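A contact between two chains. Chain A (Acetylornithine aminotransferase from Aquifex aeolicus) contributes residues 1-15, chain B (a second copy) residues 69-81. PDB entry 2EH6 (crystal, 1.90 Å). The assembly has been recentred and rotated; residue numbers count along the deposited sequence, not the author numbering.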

# COMPACT_ATOMS: atom_id res chain seq x y z
N THR A 1 -12.05 22.14 3.31
CA THR A 1 -11.56 20.92 2.69
C THR A 1 -12.00 19.67 3.45
O THR A 1 -12.32 19.69 4.63
CB THR A 1 -10.03 21.00 2.67
OG1 THR A 1 -9.52 19.79 2.09
CG2 THR A 1 -9.49 21.14 4.09
N TYR A 2 -12.07 18.54 2.70
CA TYR A 2 -12.45 17.26 3.29
C TYR A 2 -11.23 16.37 3.53
O TYR A 2 -11.33 15.22 3.94
CB TYR A 2 -13.42 16.57 2.33
CG TYR A 2 -14.77 17.18 2.44
CD1 TYR A 2 -15.47 17.08 3.64
CD2 TYR A 2 -15.35 17.83 1.36
CE1 TYR A 2 -16.73 17.64 3.76
CE2 TYR A 2 -16.61 18.39 1.47
CZ TYR A 2 -17.31 18.29 2.66
OH TYR A 2 -18.57 18.84 2.78
N LEU A 3 -10.04 16.92 3.18
CA LEU A 3 -8.80 16.14 3.33
C LEU A 3 -7.98 16.59 4.53
O LEU A 3 -8.01 17.75 4.93
CB LEU A 3 -7.96 16.33 2.07
CG LEU A 3 -8.68 15.94 0.78
CD1 LEU A 3 -7.83 16.20 -0.46
CD2 LEU A 3 -9.04 14.45 0.74
N MET A 4 -7.24 15.66 5.12
CA MET A 4 -6.40 16.01 6.26
C MET A 4 -5.30 16.92 5.75
O MET A 4 -4.97 16.90 4.56
CB MET A 4 -5.84 14.74 6.91
CG MET A 4 -6.95 13.84 7.46
SD MET A 4 -6.37 12.57 8.60
CE MET A 4 -7.85 11.64 8.83
N ASN A 5 -4.72 17.71 6.65
CA ASN A 5 -3.68 18.66 6.29
C ASN A 5 -2.23 18.16 6.44
O ASN A 5 -1.35 18.92 6.84
CB ASN A 5 -3.90 19.93 7.12
CG ASN A 5 -2.97 21.05 6.73
OD1 ASN A 5 -2.66 21.24 5.55
ND2 ASN A 5 -2.50 21.79 7.73
N ASN A 6 -1.99 16.90 6.09
CA ASN A 6 -0.65 16.33 6.22
C ASN A 6 0.30 16.66 5.07
O ASN A 6 1.48 16.30 5.12
CB ASN A 6 -0.74 14.82 6.37
CG ASN A 6 -1.45 14.17 5.20
OD1 ASN A 6 -2.67 14.25 5.08
ND2 ASN A 6 -0.68 13.55 4.31
N TYR A 7 -0.19 17.33 4.04
CA TYR A 7 0.65 17.69 2.89
C TYR A 7 0.82 19.19 2.73
O TYR A 7 0.00 19.98 3.21
CB TYR A 7 0.04 17.16 1.59
CG TYR A 7 -0.04 15.66 1.45
CD1 TYR A 7 1.12 14.88 1.43
CD2 TYR A 7 -1.27 15.02 1.31
CE1 TYR A 7 1.05 13.49 1.27
CE2 TYR A 7 -1.35 13.64 1.15
CZ TYR A 7 -0.19 12.88 1.13
OH TYR A 7 -0.26 11.52 0.95
N ALA A 8 1.89 19.57 2.05
CA ALA A 8 2.19 20.97 1.74
C ALA A 8 2.08 20.98 0.21
O ALA A 8 3.08 20.96 -0.50
CB ALA A 8 3.60 21.32 2.18
N ARG A 9 0.85 21.00 -0.28
CA ARG A 9 0.57 20.97 -1.71
C ARG A 9 0.77 22.29 -2.44
O ARG A 9 0.41 23.35 -1.93
CB ARG A 9 -0.88 20.52 -1.96
CG ARG A 9 -1.31 19.24 -1.27
CD ARG A 9 -2.77 18.96 -1.60
NE ARG A 9 -3.33 17.81 -0.89
CZ ARG A 9 -3.27 16.55 -1.31
NH1 ARG A 9 -2.67 16.24 -2.45
NH2 ARG A 9 -3.83 15.59 -0.58
N LEU A 10 1.33 22.22 -3.65
CA LEU A 10 1.52 23.42 -4.48
C LEU A 10 0.13 23.72 -5.03
O LEU A 10 -0.64 22.80 -5.32
CB LEU A 10 2.50 23.14 -5.63
CG LEU A 10 3.98 23.01 -5.28
CD1 LEU A 10 4.76 22.49 -6.48
CD2 LEU A 10 4.53 24.35 -4.83
N PRO A 11 -0.21 25.01 -5.19
CA PRO A 11 -1.53 25.36 -5.70
C PRO A 11 -1.75 25.19 -7.21
O PRO A 11 -2.00 26.17 -7.92
CB PRO A 11 -1.69 26.82 -5.25
CG PRO A 11 -0.29 27.34 -5.39
CD PRO A 11 0.55 26.21 -4.80
N VAL A 12 -1.64 23.96 -7.69
CA VAL A 12 -1.86 23.68 -9.10
C VAL A 12 -2.69 22.40 -9.20
O VAL A 12 -2.39 21.41 -8.54
CB VAL A 12 -0.53 23.51 -9.88
CG1 VAL A 12 0.25 22.31 -9.35
CG2 VAL A 12 -0.81 23.34 -11.36
N LYS A 13 -3.74 22.44 -10.02
CA LYS A 13 -4.62 21.30 -10.20
C LYS A 13 -4.50 20.70 -11.59
O LYS A 13 -5.03 21.24 -12.56
CB LYS A 13 -6.08 21.72 -9.95
CG LYS A 13 -6.35 22.30 -8.57
CD LYS A 13 -7.76 22.88 -8.50
CE LYS A 13 -8.25 23.04 -7.06
NZ LYS A 13 -7.91 24.37 -6.47
N PHE A 14 -3.80 19.57 -11.69
CA PHE A 14 -3.63 18.91 -12.97
C PHE A 14 -4.88 18.11 -13.31
O PHE A 14 -5.59 17.64 -12.43
CB PHE A 14 -2.38 18.02 -12.94
CG PHE A 14 -1.10 18.80 -12.79
CD1 PHE A 14 -0.75 19.79 -13.71
CD2 PHE A 14 -0.24 18.56 -11.71
CE1 PHE A 14 0.42 20.54 -13.57
CE2 PHE A 14 0.93 19.30 -11.56
CZ PHE A 14 1.27 20.29 -12.49
N VAL A 15 -5.15 17.95 -14.60
CA VAL A 15 -6.33 17.21 -15.00
C VAL A 15 -6.02 16.19 -16.09
O VAL A 15 -6.74 15.20 -16.24
CB VAL A 15 -7.44 18.16 -15.53
CG1 VAL A 15 -7.84 19.15 -14.44
CG2 VAL A 15 -6.95 18.89 -16.76
N ASN B 69 -4.95 17.56 -5.38
CA ASN B 69 -5.61 16.41 -5.99
C ASN B 69 -7.11 16.59 -5.78
O ASN B 69 -7.67 16.08 -4.81
CB ASN B 69 -5.14 15.10 -5.32
CG ASN B 69 -3.80 14.60 -5.86
OD1 ASN B 69 -3.71 13.49 -6.38
ND2 ASN B 69 -2.76 15.42 -5.73
N PRO B 70 -7.77 17.33 -6.68
CA PRO B 70 -9.21 17.60 -6.62
C PRO B 70 -10.08 16.35 -6.49
O PRO B 70 -11.09 16.36 -5.78
CB PRO B 70 -9.48 18.35 -7.92
CG PRO B 70 -8.20 19.08 -8.15
CD PRO B 70 -7.16 18.02 -7.83
N TRP B 71 -9.70 15.29 -7.19
CA TRP B 71 -10.43 14.03 -7.16
C TRP B 71 -10.48 13.44 -5.75
O TRP B 71 -11.40 12.70 -5.40
CB TRP B 71 -9.79 13.05 -8.14
CG TRP B 71 -8.29 13.06 -8.08
CD1 TRP B 71 -7.49 12.34 -7.23
CD2 TRP B 71 -7.41 13.85 -8.89
NE1 TRP B 71 -6.16 12.65 -7.47
CE2 TRP B 71 -6.09 13.57 -8.48
CE3 TRP B 71 -7.62 14.78 -9.92
CZ2 TRP B 71 -4.98 14.18 -9.06
CZ3 TRP B 71 -6.51 15.38 -10.51
CH2 TRP B 71 -5.21 15.08 -10.08
N GLN B 72 -9.48 13.77 -4.93
CA GLN B 72 -9.45 13.28 -3.56
C GLN B 72 -10.54 13.99 -2.76
O GLN B 72 -11.22 13.38 -1.93
CB GLN B 72 -8.09 13.55 -2.91
CG GLN B 72 -7.00 12.55 -3.31
CD GLN B 72 -5.68 12.83 -2.64
OE1 GLN B 72 -5.63 13.16 -1.45
NE2 GLN B 72 -4.59 12.70 -3.39
N GLU B 73 -10.70 15.28 -3.02
CA GLU B 73 -11.71 16.08 -2.34
C GLU B 73 -13.09 15.54 -2.65
O GLU B 73 -13.94 15.42 -1.76
CB GLU B 73 -11.63 17.54 -2.79
CG GLU B 73 -10.41 18.29 -2.32
CD GLU B 73 -10.49 18.68 -0.85
OE1 GLU B 73 -11.55 18.47 -0.23
OE2 GLU B 73 -9.49 19.20 -0.33
N GLU B 74 -13.32 15.21 -3.92
CA GLU B 74 -14.62 14.71 -4.35
C GLU B 74 -14.99 13.40 -3.68
O GLU B 74 -16.11 13.24 -3.19
CB GLU B 74 -14.63 14.51 -5.87
CG GLU B 74 -16.03 14.41 -6.45
CD GLU B 74 -16.05 14.02 -7.91
OE1 GLU B 74 -15.19 14.53 -8.68
OE2 GLU B 74 -16.92 13.21 -8.30
N LEU B 75 -14.05 12.45 -3.66
CA LEU B 75 -14.33 11.17 -3.03
C LEU B 75 -14.47 11.36 -1.52
O LEU B 75 -15.38 10.81 -0.91
CB LEU B 75 -13.20 10.18 -3.34
CG LEU B 75 -13.28 8.80 -2.67
CD1 LEU B 75 -14.66 8.19 -2.88
CD2 LEU B 75 -12.20 7.90 -3.26
N ALA B 76 -13.59 12.16 -0.94
CA ALA B 76 -13.61 12.42 0.50
C ALA B 76 -14.96 12.97 0.96
O ALA B 76 -15.49 12.59 2.01
CB ALA B 76 -12.51 13.39 0.87
N HIS B 77 -15.51 13.86 0.15
CA HIS B 77 -16.80 14.49 0.43
C HIS B 77 -17.89 13.43 0.52
O HIS B 77 -18.76 13.50 1.40
CB HIS B 77 -17.12 15.50 -0.69
CG HIS B 77 -18.33 16.34 -0.44
ND1 HIS B 77 -19.20 16.09 0.60
CD2 HIS B 77 -18.81 17.44 -1.08
CE1 HIS B 77 -20.16 17.00 0.59
NE2 HIS B 77 -19.95 17.82 -0.42
N LYS B 78 -17.84 12.45 -0.37
CA LYS B 78 -18.84 11.39 -0.39
C LYS B 78 -18.68 10.45 0.80
O LYS B 78 -19.66 9.88 1.28
CB LYS B 78 -18.75 10.60 -1.69
CG LYS B 78 -19.06 11.41 -2.95
CD LYS B 78 -19.06 10.51 -4.18
CE LYS B 78 -19.26 11.32 -5.45
NZ LYS B 78 -20.60 11.98 -5.49
N LEU B 79 -17.45 10.28 1.28
CA LEU B 79 -17.22 9.40 2.42
C LEU B 79 -17.63 10.12 3.71
O LEU B 79 -18.28 9.55 4.58
CB LEU B 79 -15.74 9.00 2.50
CG LEU B 79 -15.25 8.15 1.32
CD1 LEU B 79 -13.73 7.97 1.38
CD2 LEU B 79 -15.95 6.81 1.32
N VAL B 80 -17.27 11.39 3.80
CA VAL B 80 -17.59 12.18 4.98
C VAL B 80 -19.08 12.47 5.13
O VAL B 80 -19.59 12.57 6.24
CB VAL B 80 -16.82 13.50 4.98
CG1 VAL B 80 -17.30 14.39 6.13
CG2 VAL B 80 -15.32 13.21 5.14
N LYS B 81 -19.79 12.58 4.01
CA LYS B 81 -21.21 12.87 4.05
C LYS B 81 -21.98 11.72 4.71
O LYS B 81 -23.11 11.91 5.18
CB LYS B 81 -21.75 13.14 2.64
CG LYS B 81 -22.07 11.91 1.81
CD LYS B 81 -23.47 11.41 2.12
CE LYS B 81 -23.82 10.17 1.31
NZ LYS B 81 -25.18 9.68 1.67

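The N-terminal segment of chain A lies along one side of a chain B helix. The two stretches bury 697 Å² between them, and Y2(A) gives up the most surface.

The ring of Y2(A) rests on the helix side formed by E73(B), A76(B), H77(B) and V80(B). A76(B) is small, and it leaves a shallow place between its longer neighbours. Y2(A) CB sits there, 3.6 Å from A76(B) CB. Further out, Y2(A) CD1 reaches to 4.1 Å from V80(B) CB. H77(B) CA lies over one face of the tyrosine ring, and the imidazole continues the cover as an offset stack. The Y2(A) and H77(B) ring centroids are 4.3 Å apart, with the planes at 25°.

L3(A) fills the next hollow. L3(A) CD2 is 3.6 Å from A76(B) CB and 3.6 Å from Q72(B) O. L3(A) CD1 lies 3.6 Å from Q72(B) CB. A76(B) therefore touches both Y2(A) and L3(A).

E73(B) points its CA-to-CB bond sideways, but its carboxylate comes back to the chain A segment. Y2(A) N donates to E73(B) OE1 at 3.0 Å, nearly straight at 173°. T1(A) OG1 donates to E73(B) OE2 at 2.5 Å, a very short bond. T1(A) OG1 also accepts from L3(A) N at 3.1 Å, and so joins L3(A) N to E73(B).

R9(A) reaches the first turn of the helix. R9(A) NH2 makes a weak hydrogen bond to Q72(B) OE1, 3.1 Å away at 128°.

Beyond the corner at P11(A), the contact is slighter. K13(A) CG packs against P70(B) CG at 3.7 Å. F14(A) O meets the edge of the W71(B) ring, 3.1 Å from W71(B) CZ3, and this buried carbonyl has no hydrogen-bond partner in the model.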